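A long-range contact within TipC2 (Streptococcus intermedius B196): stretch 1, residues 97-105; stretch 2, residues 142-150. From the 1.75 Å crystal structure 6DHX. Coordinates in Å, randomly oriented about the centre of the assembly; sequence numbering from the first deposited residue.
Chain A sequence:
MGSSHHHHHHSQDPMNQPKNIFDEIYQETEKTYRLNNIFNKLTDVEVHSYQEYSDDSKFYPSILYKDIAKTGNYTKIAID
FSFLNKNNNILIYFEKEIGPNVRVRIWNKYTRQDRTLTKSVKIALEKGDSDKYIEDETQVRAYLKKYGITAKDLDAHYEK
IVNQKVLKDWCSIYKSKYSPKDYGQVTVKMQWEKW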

# COMPACT_ATOMS: atom_id res chain seq x y z
N GLU A 97 0.51 13.06 8.36
CA GLU A 97 1.33 14.12 8.90
C GLU A 97 1.71 13.77 10.34
O GLU A 97 0.88 13.29 11.11
CB GLU A 97 0.59 15.46 8.83
CG GLU A 97 1.50 16.64 9.11
CD GLU A 97 0.74 17.92 9.45
OE1 GLU A 97 -0.47 17.83 9.77
OE2 GLU A 97 1.36 19.01 9.41
N ILE A 98 2.99 13.95 10.70
CA ILE A 98 3.44 13.69 12.07
C ILE A 98 4.00 14.92 12.76
O ILE A 98 4.12 14.92 14.00
CB ILE A 98 4.46 12.54 12.13
CG1 ILE A 98 5.77 12.93 11.43
CG2 ILE A 98 3.85 11.28 11.51
CD1 ILE A 98 6.86 11.91 11.65
N GLY A 99 4.31 15.97 12.02
CA GLY A 99 4.73 17.21 12.60
C GLY A 99 4.69 18.26 11.52
O GLY A 99 4.31 17.97 10.38
N PRO A 100 5.11 19.49 11.83
CA PRO A 100 5.01 20.55 10.82
C PRO A 100 5.97 20.25 9.67
O PRO A 100 7.17 20.07 9.88
CB PRO A 100 5.40 21.82 11.59
CG PRO A 100 6.31 21.33 12.68
CD PRO A 100 5.87 19.91 13.02
N ASN A 101 5.41 20.14 8.46
CA ASN A 101 6.17 19.86 7.24
C ASN A 101 6.82 18.48 7.23
O ASN A 101 7.80 18.25 6.52
CB ASN A 101 7.23 20.94 6.99
CG ASN A 101 6.64 22.33 6.96
OD1 ASN A 101 5.84 22.65 6.07
ND2 ASN A 101 7.02 23.17 7.92
N VAL A 102 6.29 17.52 7.98
CA VAL A 102 6.89 16.18 8.02
C VAL A 102 5.77 15.15 7.99
O VAL A 102 4.82 15.26 8.76
CB VAL A 102 7.78 15.97 9.26
CG1 VAL A 102 8.37 14.54 9.25
CG2 VAL A 102 8.92 17.02 9.33
N ARG A 103 5.88 14.16 7.09
CA ARG A 103 4.92 13.06 7.00
C ARG A 103 5.65 11.75 7.13
O ARG A 103 6.80 11.61 6.69
CB ARG A 103 4.12 13.07 5.66
CG ARG A 103 3.48 14.46 5.32
CD ARG A 103 2.48 14.30 4.16
NE ARG A 103 3.04 13.65 2.96
CZ ARG A 103 3.77 14.30 2.04
NH1 ARG A 103 4.03 15.59 2.20
NH2 ARG A 103 4.23 13.65 0.98
N VAL A 104 5.00 10.78 7.74
CA VAL A 104 5.47 9.41 7.71
C VAL A 104 4.77 8.69 6.56
O VAL A 104 3.62 8.97 6.23
CB VAL A 104 5.22 8.71 9.06
CG1 VAL A 104 3.70 8.49 9.27
CG2 VAL A 104 5.98 7.43 9.16
N ARG A 105 5.50 7.80 5.90
CA ARG A 105 4.94 7.00 4.82
C ARG A 105 5.13 5.56 5.21
O ARG A 105 6.26 5.13 5.45
CB ARG A 105 5.66 7.27 3.51
CG ARG A 105 6.05 8.70 3.27
CD ARG A 105 7.00 8.75 2.06
NE ARG A 105 6.30 8.77 0.76
CZ ARG A 105 5.83 7.71 0.09
NH1 ARG A 105 5.23 7.90 -1.09
NH2 ARG A 105 5.91 6.49 0.59
N ALA A 142 15.21 8.67 13.56
CA ALA A 142 15.36 9.95 14.26
C ALA A 142 14.09 10.80 14.18
O ALA A 142 13.70 11.44 15.17
CB ALA A 142 16.57 10.73 13.72
N TYR A 143 13.46 10.85 13.00
CA TYR A 143 12.21 11.59 12.89
C TYR A 143 11.14 10.95 13.74
O TYR A 143 10.35 11.65 14.39
CB TYR A 143 11.74 11.65 11.43
CG TYR A 143 12.48 12.66 10.61
CD1 TYR A 143 12.14 14.01 10.66
CD2 TYR A 143 13.56 12.26 9.81
CE1 TYR A 143 12.86 14.95 9.93
CE2 TYR A 143 14.28 13.17 9.09
CZ TYR A 143 13.93 14.51 9.14
OH TYR A 143 14.65 15.40 8.39
N LEU A 144 11.05 9.61 13.72
CA LEU A 144 9.99 8.96 14.50
C LEU A 144 10.18 9.25 15.98
O LEU A 144 9.22 9.60 16.68
CB LEU A 144 9.99 7.45 14.25
CG LEU A 144 9.71 7.05 12.80
CD1 LEU A 144 9.78 5.54 12.69
CD2 LEU A 144 8.31 7.54 12.35
N LYS A 145 11.43 9.13 16.46
CA LYS A 145 11.72 9.44 17.87
C LYS A 145 11.39 10.89 18.20
O LYS A 145 10.83 11.17 19.27
CB LYS A 145 13.18 9.13 18.17
CG LYS A 145 13.59 9.42 19.64
CD LYS A 145 15.11 9.23 19.79
CE LYS A 145 15.62 9.62 21.18
NZ LYS A 145 17.09 9.86 21.13
N LYS A 146 11.72 11.82 17.32
CA LYS A 146 11.42 13.22 17.60
C LYS A 146 9.93 13.44 17.81
O LYS A 146 9.52 14.11 18.77
CB LYS A 146 11.94 14.10 16.47
CG LYS A 146 11.58 15.53 16.60
CD LYS A 146 12.32 16.35 15.56
CE LYS A 146 12.10 17.84 15.84
NZ LYS A 146 12.28 18.61 14.58
N TYR A 147 9.10 12.86 16.96
CA TYR A 147 7.67 13.08 17.05
C TYR A 147 6.95 12.05 17.91
O TYR A 147 5.72 12.01 17.91
CB TYR A 147 7.09 13.16 15.64
CG TYR A 147 7.60 14.40 14.94
CD1 TYR A 147 7.18 15.66 15.36
CD2 TYR A 147 8.52 14.33 13.92
CE1 TYR A 147 7.66 16.80 14.76
CE2 TYR A 147 9.03 15.49 13.32
CZ TYR A 147 8.57 16.72 13.74
OH TYR A 147 9.03 17.88 13.16
N GLY A 148 7.69 11.22 18.65
CA GLY A 148 7.08 10.27 19.57
C GLY A 148 6.31 9.12 18.94
O GLY A 148 5.32 8.67 19.51
N ILE A 149 6.77 8.60 17.81
CA ILE A 149 6.10 7.51 17.13
C ILE A 149 6.84 6.21 17.43
O ILE A 149 7.99 6.04 17.02
CB ILE A 149 6.04 7.76 15.62
CG1 ILE A 149 5.36 9.10 15.39
CG2 ILE A 149 5.33 6.60 14.92
CD1 ILE A 149 5.35 9.51 13.98
N THR A 150 6.18 5.29 18.12
CA THR A 150 6.79 4.03 18.52
C THR A 150 6.50 2.94 17.51
O THR A 150 5.63 3.07 16.64
CB THR A 150 6.28 3.60 19.89
OG1 THR A 150 4.88 3.32 19.80
CG2 THR A 150 6.53 4.72 20.94
O HOH W 1 3.29 13.08 15.82

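The backbone of the first stretch is a tight reversal: strand 97-99 runs into a type II beta turn from G99 to V102, and strand 102-105 leads away. Its internal hydrogen bonds define the turn, with V102 N to G99 O at 3.1 Å, I98 N to V102 O at 3.0 Å, and a weak bond from G99 N to V102 O at 3.4 Å. The second stretch is the last part of a helix and the segment that follows. Y147 N still bonds to Y143 O at 3.1 Å, but Y147 is the first residue to leave helical phi/psi; G148 then adopts a positive phi of 68°, and I149 N returns to L144 O at 2.9 Å. The closest register pair is I98 with Y147, their CA atoms 6.6 Å apart, whereas V104 CA and L144 CA lie 8.2 Å apart. The contact buries 343 Å², counting both sides.

No direct hydrogen bond crosses between the stretches, so the packing is chiefly apolar. On the strand side, I98, V102 and V104 all direct their CA-to-CB bonds toward the second stretch, while R103 and R105, which alternate with them, are out of reach. I98 packs against both Y147 and I149: its CD1 lies 3.7 Å from Y147 CD2 and also 3.7 Å from I149 CD1, while its CG2 approaches I149 CD1 to 3.4 Å, a close methyl-methyl contact. V102 CG1 sits 4.1 Å from Y143 CD1 and 4.2 Å from Y147 CE2, so a single methyl touches both tyrosine rings, one helical turn apart. Farther along the strand, V104 CG2 meets L144 CD2 at 4.0 Å; the leucine CB points sideways, but its m, t rotamer brings the end of the side chain nearer.

The Y147 ring, at chi1 -67°, also packs against backbone. I98 C and G99 N lie over one face, and G99 CA is 4.1 Å from the ring centroid, 29° off the normal, an off-centre CH-pi contact. The absence of a side chain at G99 permits this approach: an ideal CB there would stand 2.2 Å from Y147 CE1, a clash. P100 extends the apolar surface, its CD 4.0 Å from Y147 CE1.

Polar linkage is limited to a water bridge. Water 1 donates to I98 O at 2.7 Å from its oxygen and, weakly, to Y147 O at 3.4 Å, joining the two backbones where their register is closest.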